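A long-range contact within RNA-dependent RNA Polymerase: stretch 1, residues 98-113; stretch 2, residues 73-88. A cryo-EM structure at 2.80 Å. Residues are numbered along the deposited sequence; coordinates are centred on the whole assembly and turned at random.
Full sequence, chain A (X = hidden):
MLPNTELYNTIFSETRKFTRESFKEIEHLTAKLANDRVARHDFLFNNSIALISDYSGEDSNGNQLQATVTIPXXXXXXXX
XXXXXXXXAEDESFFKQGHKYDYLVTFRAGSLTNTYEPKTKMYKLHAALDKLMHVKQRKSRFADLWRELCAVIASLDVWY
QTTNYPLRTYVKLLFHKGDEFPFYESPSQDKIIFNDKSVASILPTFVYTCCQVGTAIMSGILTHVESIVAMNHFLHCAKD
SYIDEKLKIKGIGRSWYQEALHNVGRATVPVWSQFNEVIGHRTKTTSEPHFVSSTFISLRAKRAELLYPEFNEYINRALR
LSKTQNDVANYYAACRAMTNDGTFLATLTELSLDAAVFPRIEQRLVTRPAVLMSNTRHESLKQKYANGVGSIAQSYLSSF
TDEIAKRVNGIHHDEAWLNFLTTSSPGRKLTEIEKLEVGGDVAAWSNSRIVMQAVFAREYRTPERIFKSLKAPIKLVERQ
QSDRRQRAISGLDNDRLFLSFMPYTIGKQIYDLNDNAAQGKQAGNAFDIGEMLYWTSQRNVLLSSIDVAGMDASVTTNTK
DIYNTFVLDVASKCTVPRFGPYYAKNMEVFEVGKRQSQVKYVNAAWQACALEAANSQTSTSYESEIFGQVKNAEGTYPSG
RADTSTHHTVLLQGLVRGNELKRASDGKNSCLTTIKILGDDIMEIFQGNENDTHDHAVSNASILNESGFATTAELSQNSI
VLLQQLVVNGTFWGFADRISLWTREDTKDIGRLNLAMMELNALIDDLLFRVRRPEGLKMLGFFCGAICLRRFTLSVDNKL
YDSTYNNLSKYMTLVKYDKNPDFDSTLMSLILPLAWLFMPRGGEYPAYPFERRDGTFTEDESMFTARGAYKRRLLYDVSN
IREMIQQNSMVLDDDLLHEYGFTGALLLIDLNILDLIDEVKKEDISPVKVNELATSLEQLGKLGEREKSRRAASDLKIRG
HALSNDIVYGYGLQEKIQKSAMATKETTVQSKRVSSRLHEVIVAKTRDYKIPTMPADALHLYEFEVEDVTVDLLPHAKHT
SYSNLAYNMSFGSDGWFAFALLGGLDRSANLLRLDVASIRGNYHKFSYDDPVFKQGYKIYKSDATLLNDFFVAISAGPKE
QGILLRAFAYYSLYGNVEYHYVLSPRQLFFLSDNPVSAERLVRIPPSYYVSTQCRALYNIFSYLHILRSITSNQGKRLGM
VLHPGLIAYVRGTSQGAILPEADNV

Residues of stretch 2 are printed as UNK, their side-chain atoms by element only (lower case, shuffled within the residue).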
# COMPACT_ATOMS: atom_id res chain seq x y z
N GLY A 98 -14.08 21.71 13.04
CA GLY A 98 -14.23 22.39 11.77
C GLY A 98 -13.24 23.53 11.69
O GLY A 98 -13.53 24.63 12.16
N HIS A 99 -12.08 23.27 11.10
CA HIS A 99 -11.06 24.29 10.93
C HIS A 99 -10.86 24.52 9.45
O HIS A 99 -10.80 23.57 8.66
CB HIS A 99 -9.75 23.91 11.64
CG HIS A 99 -9.09 22.68 11.11
ND1 HIS A 99 -9.47 21.41 11.49
CD2 HIS A 99 -8.05 22.53 10.26
CE1 HIS A 99 -8.70 20.53 10.88
NE2 HIS A 99 -7.83 21.18 10.12
N LYS A 100 -10.77 25.80 9.07
CA LYS A 100 -10.94 26.18 7.68
C LYS A 100 -9.75 25.77 6.82
O LYS A 100 -9.92 25.32 5.68
CB LYS A 100 -11.18 27.69 7.59
CG LYS A 100 -11.42 28.20 6.18
CD LYS A 100 -11.76 29.68 6.18
CE LYS A 100 -13.15 29.91 6.74
NZ LYS A 100 -14.19 29.30 5.88
N TYR A 101 -8.54 25.90 7.35
CA TYR A 101 -7.34 25.73 6.55
C TYR A 101 -6.62 24.45 6.94
O TYR A 101 -6.42 24.18 8.13
CB TYR A 101 -6.41 26.93 6.71
CG TYR A 101 -7.06 28.22 6.29
CD1 TYR A 101 -7.23 28.52 4.95
CD2 TYR A 101 -7.53 29.12 7.23
CE1 TYR A 101 -7.84 29.69 4.56
CE2 TYR A 101 -8.14 30.29 6.85
CZ TYR A 101 -8.29 30.57 5.51
OH TYR A 101 -8.90 31.73 5.11
N ASP A 102 -6.23 23.67 5.94
CA ASP A 102 -5.39 22.50 6.13
C ASP A 102 -4.01 22.68 5.55
O ASP A 102 -3.18 21.78 5.65
CB ASP A 102 -6.04 21.26 5.51
CG ASP A 102 -7.29 20.83 6.23
OD1 ASP A 102 -7.40 21.10 7.45
OD2 ASP A 102 -8.17 20.21 5.60
N TYR A 103 -3.74 23.83 4.93
CA TYR A 103 -2.50 24.05 4.21
C TYR A 103 -1.96 25.42 4.58
O TYR A 103 -2.49 26.10 5.47
CB TYR A 103 -2.72 23.87 2.70
CG TYR A 103 -3.00 22.44 2.30
CD1 TYR A 103 -1.96 21.56 2.02
CD2 TYR A 103 -4.29 21.94 2.24
CE1 TYR A 103 -2.20 20.26 1.68
CE2 TYR A 103 -4.54 20.63 1.90
CZ TYR A 103 -3.49 19.79 1.62
OH TYR A 103 -3.72 18.49 1.28
N LEU A 104 -0.88 25.82 3.91
CA LEU A 104 -0.15 27.03 4.27
C LEU A 104 -0.92 28.27 3.81
O LEU A 104 -1.09 28.50 2.61
CB LEU A 104 1.25 26.98 3.65
CG LEU A 104 2.39 27.93 4.02
CD1 LEU A 104 2.41 29.14 3.16
CD2 LEU A 104 2.28 28.36 5.47
N VAL A 105 -1.41 29.04 4.78
CA VAL A 105 -2.05 30.32 4.51
C VAL A 105 -0.98 31.33 4.10
O VAL A 105 0.18 31.22 4.50
CB VAL A 105 -2.84 30.77 5.76
CG1 VAL A 105 -3.64 32.04 5.55
CG2 VAL A 105 -3.76 29.67 6.20
N THR A 106 -1.34 32.29 3.25
CA THR A 106 -0.40 33.31 2.80
C THR A 106 -0.29 34.42 3.85
O THR A 106 -1.30 35.01 4.24
CB THR A 106 -0.86 33.88 1.46
OG1 THR A 106 -0.95 32.81 0.51
CG2 THR A 106 0.14 34.89 0.95
N PHE A 107 0.93 34.69 4.29
CA PHE A 107 1.22 35.79 5.21
C PHE A 107 2.66 36.23 5.00
O PHE A 107 3.39 35.65 4.19
CB PHE A 107 0.93 35.39 6.67
CG PHE A 107 1.64 34.14 7.12
CD1 PHE A 107 2.89 34.20 7.69
CD2 PHE A 107 1.03 32.91 7.00
CE1 PHE A 107 3.53 33.05 8.11
CE2 PHE A 107 1.67 31.76 7.41
CZ PHE A 107 2.92 31.83 7.96
N ARG A 108 3.07 37.27 5.72
CA ARG A 108 4.43 37.78 5.61
C ARG A 108 5.39 36.88 6.37
O ARG A 108 5.10 36.46 7.50
CB ARG A 108 4.49 39.21 6.14
CG ARG A 108 5.85 39.87 6.00
CD ARG A 108 5.83 41.31 6.46
NE ARG A 108 5.51 41.44 7.88
CZ ARG A 108 6.40 41.36 8.86
NH1 ARG A 108 7.68 41.18 8.59
NH2 ARG A 108 6.00 41.48 10.11
N ALA A 109 6.53 36.58 5.75
CA ALA A 109 7.40 35.50 6.22
C ALA A 109 8.07 35.82 7.56
O ALA A 109 8.45 34.90 8.28
CB ALA A 109 8.46 35.20 5.17
N GLY A 110 8.22 37.09 7.90
CA GLY A 110 8.75 37.46 9.19
C GLY A 110 7.71 37.67 10.27
O GLY A 110 8.06 37.97 11.41
N SER A 111 6.43 37.51 9.94
CA SER A 111 5.36 37.77 10.89
C SER A 111 5.13 36.62 11.86
O SER A 111 4.41 36.79 12.84
CB SER A 111 4.06 38.05 10.14
OG SER A 111 3.01 38.29 11.05
N LEU A 112 5.72 35.46 11.60
CA LEU A 112 5.53 34.28 12.44
C LEU A 112 6.62 34.27 13.50
O LEU A 112 7.81 34.11 13.19
CB LEU A 112 5.56 33.01 11.59
CG LEU A 112 5.26 31.70 12.31
CD1 LEU A 112 3.88 31.73 12.91
CD2 LEU A 112 5.40 30.55 11.35
N THR A 113 6.22 34.44 14.76
CA THR A 113 7.15 34.63 15.87
C THR A 113 6.89 33.60 16.95
O THR A 113 5.82 33.58 17.55
CB THR A 113 7.01 36.04 16.47
OG1 THR A 113 5.67 36.21 16.95
CG2 THR A 113 7.32 37.11 15.44
N UNK A 73 -2.90 42.53 -4.35
CA UNK A 73 -2.18 43.25 -3.30
C UNK A 73 -1.77 42.32 -2.17
O UNK A 73 -0.80 42.59 -1.46
c UNK A 73 -3.04 44.39 -2.77
o UNK A 73 -1.00 45.40 -2.02
c UNK A 73 -2.23 45.45 -2.05
n UNK A 73 -2.92 46.41 -1.46
N UNK A 74 -2.49 41.21 -1.98
CA UNK A 74 -2.20 40.27 -0.90
C UNK A 74 -0.90 39.50 -1.13
O UNK A 74 -0.39 38.90 -0.18
c UNK A 74 -4.65 39.88 -0.23
o UNK A 74 -6.60 40.99 -1.02
c UNK A 74 -3.35 39.29 -0.74
o UNK A 74 -5.15 40.34 -2.52
c UNK A 74 -5.52 40.45 -1.33
N UNK A 75 -0.37 39.48 -2.34
CA UNK A 75 0.89 38.81 -2.62
C UNK A 75 2.07 39.74 -2.42
O UNK A 75 3.07 39.38 -1.80
c UNK A 75 0.85 38.22 -4.04
c UNK A 75 -0.29 37.21 -4.17
c UNK A 75 2.17 37.55 -4.39
c UNK A 75 -0.16 36.03 -3.24
N UNK A 76 1.98 40.97 -2.95
CA UNK A 76 3.06 41.93 -2.77
C UNK A 76 3.07 42.51 -1.37
O UNK A 76 4.14 42.79 -0.81
c UNK A 76 2.96 43.04 -3.81
o UNK A 76 1.71 43.72 -3.66
c UNK A 76 3.04 42.47 -5.21
N UNK A 77 1.89 42.71 -0.78
CA UNK A 77 1.74 43.22 0.58
C UNK A 77 1.03 42.16 1.40
O UNK A 77 -0.20 42.20 1.55
n UNK A 77 0.94 46.39 -0.94
c UNK A 77 1.68 45.64 -0.13
o UNK A 77 2.89 45.81 0.02
c UNK A 77 0.96 44.53 0.60
N UNK A 78 1.76 41.19 1.95
CA UNK A 78 1.11 40.09 2.67
C UNK A 78 0.59 40.55 4.03
O UNK A 78 1.11 41.48 4.63
c UNK A 78 3.26 39.45 1.85
c UNK A 78 2.23 39.06 2.84
c UNK A 78 3.19 40.93 1.78
N UNK A 79 -0.45 39.86 4.50
CA UNK A 79 -0.99 40.17 5.81
C UNK A 79 -0.05 39.67 6.90
O UNK A 79 0.89 38.91 6.65
c UNK A 79 -2.36 39.52 6.00
n UNK A 79 -4.76 35.30 7.14
c UNK A 79 -3.62 37.42 6.50
c UNK A 79 -2.28 38.02 6.18
c UNK A 79 -3.47 35.94 6.78
N UNK A 80 -0.32 40.09 8.12
CA UNK A 80 0.46 39.58 9.23
C UNK A 80 -0.14 38.25 9.68
O UNK A 80 -1.28 37.92 9.37
c UNK A 80 2.48 41.90 9.53
o UNK A 80 2.84 42.56 8.53
c UNK A 80 0.49 40.59 10.37
o UNK A 80 3.26 41.19 10.18
c UNK A 80 1.02 41.94 9.94
N UNK A 81 0.67 37.47 10.40
CA UNK A 81 0.25 36.14 10.82
C UNK A 81 -0.89 36.21 11.82
O UNK A 81 -0.81 36.91 12.83
o UNK A 81 -0.11 30.54 13.86
c UNK A 81 0.97 33.95 13.44
c UNK A 81 1.02 34.07 12.06
c UNK A 81 0.31 31.79 11.87
c UNK A 81 0.26 31.70 13.25
c UNK A 81 1.43 35.38 11.42
c UNK A 81 0.59 32.78 14.03
c UNK A 81 0.69 32.97 11.28
N UNK A 82 -1.96 35.47 11.54
CA UNK A 82 -3.14 35.42 12.38
C UNK A 82 -3.18 34.06 13.06
O UNK A 82 -3.31 33.04 12.37
c UNK A 82 -5.63 35.93 12.39
c UNK A 82 -4.40 35.65 11.55
o UNK A 82 -6.70 36.15 11.80
o UNK A 82 -5.54 35.94 13.63
N UNK A 83 -3.08 33.98 14.39
CA UNK A 83 -3.06 32.67 15.06
C UNK A 83 -4.41 31.95 15.06
O UNK A 83 -4.45 30.78 15.44
c UNK A 83 -3.03 34.42 16.67
c UNK A 83 -2.87 35.09 15.34
c UNK A 83 -2.62 33.01 16.48
N UNK A 84 -5.49 32.61 14.65
CA UNK A 84 -6.78 31.94 14.54
C UNK A 84 -6.98 31.27 13.18
O UNK A 84 -8.06 30.74 12.93
o UNK A 84 -8.01 33.88 13.76
c UNK A 84 -7.92 32.93 14.79
N UNK A 85 -5.97 31.30 12.31
CA UNK A 85 -6.02 30.49 11.10
C UNK A 85 -5.79 29.02 11.39
O UNK A 85 -6.22 28.17 10.61
c UNK A 85 -4.99 30.96 10.08
o UNK A 85 -4.34 32.99 9.06
o UNK A 85 -6.47 32.72 9.48
c UNK A 85 -5.29 32.32 9.51
N UNK A 86 -5.13 28.71 12.50
CA UNK A 86 -4.89 27.33 12.92
C UNK A 86 -5.36 27.15 14.35
O UNK A 86 -4.54 27.08 15.28
c UNK A 86 -2.92 27.12 11.34
c UNK A 86 -2.04 27.38 8.73
c UNK A 86 -2.24 28.26 10.93
c UNK A 86 -1.80 28.39 9.63
c UNK A 86 -3.15 26.12 10.41
o UNK A 86 -1.59 27.51 7.43
c UNK A 86 -2.71 26.24 9.11
c UNK A 86 -3.41 26.99 12.77
N UNK A 87 -6.67 27.09 14.58
CA UNK A 87 -7.18 27.05 15.95
C UNK A 87 -6.99 25.67 16.58
O UNK A 87 -6.62 24.70 15.93
c UNK A 87 -7.76 27.05 13.60
c UNK A 87 -8.66 27.36 15.77
c UNK A 87 -8.98 26.84 14.44
N UNK A 88 -7.25 25.62 17.88
CA UNK A 88 -7.22 24.37 18.63
C UNK A 88 -8.56 24.17 19.32
O UNK A 88 -9.46 25.02 19.25
c UNK A 88 -4.66 24.51 19.17
c UNK A 88 -6.09 24.37 19.66
c UNK A 88 -3.71 24.39 20.34
c UNK A 88 -4.35 23.48 18.11

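Position 73 lies in a helical segment that runs to 76 and has two carbons, the second carrying one oxygen and one nitrogen, far from stretch 1, which sets no demand here: the carboxamide of Asn73. Position 74 has three carbons, the last bearing two oxygens; its end leads away and only its backbone O comes near, 4.2 Å from Thr106 CG2. This is Glu74, whose charged end is left free of the contact. Position 75 has four carbons, forked at the first, the end of its two-carbon arm 4.4 Å from Thr106 CG2: Ile75, an apolar side chain suited to a buried place. At 76 one carbon carries an oxygen and a carbon, out of reach of stretch 1, giving Thr76, equally unconstrained by it. Position 77 repeats the carboxamide pattern and is the first residue to leave the helix; Asn77 sends its ND2 back to Asn73 OD1 at a very short 2.4 Å.

At 78 three carbons close onto the backbone nitrogen, CB 3.5 Å from Arg108 N. Pro78 offers a compact apolar surface. Position 79 is four carbons in a row ending in nitrogen, extended, the last carbon 3.5 Å from Thr106 O. The long chain of Lys79 runs past that backbone and carries its amine on to a salt bridge with position 85, while its backbone O accepts a hydrogen bond from Arg108 N (2.9 Å).

Position 80 has three carbons and a terminal pair of oxygens, one 2.8 Å from Arg108 NH2. This is Glu80, long enough to bring its carboxylate to the guanidinium edge in a salt bridge; Ser111 OG also donates to its OE1 (3.0 Å).

Position 81 has one carbon, then a ring of six carbons bearing an oxygen, one face over Leu112 CD1, 3.4 Å from the ring centroid. Tyr81 also turns its edge to the face of Phe107, and its N donates to Ser111 OG (2.6 Å).

Position 82, two carbons and two oxygens, is Asp82; position 83, three carbons closed onto nitrogen, is Pro83; position 84, one carbon and one oxygen, is Ser84. None touches stretch 1. Position 85 again has two carbons and two oxygens, one 3.7 Å from Val105 CG1: Asp85, whose OD2 forms a salt bridge with Lys79 NZ (3.0 Å) and whose N bonds to Asp82 O (3.2 Å), closing the bend.

Position 86, one carbon and a phenol ring, reaches Tyr103 O with its oxygen. In Tyr86 the OH donates to that carbonyl (2.6 Å), and CZ packs 3.8 Å from Val105 CG2. Position 87, three carbons closed on nitrogen, has one 4.1 Å from His99 CB; Pro87 supplies an apolar ring there. Position 88, four carbons forked at the second, is Leu88, without contact.

The contact thus combines aromatic packing with polar anchors: Tyr86 bonds to Tyr103 O and packs on Val105, while Pro78 to Tyr81 engage Phe107, Arg108, Ser111 and Leu112, the turn residues Ala109 and Gly110 staying out of contact.

Stretch 2, residues 73-88: NEITNPKEYDPSDYPL
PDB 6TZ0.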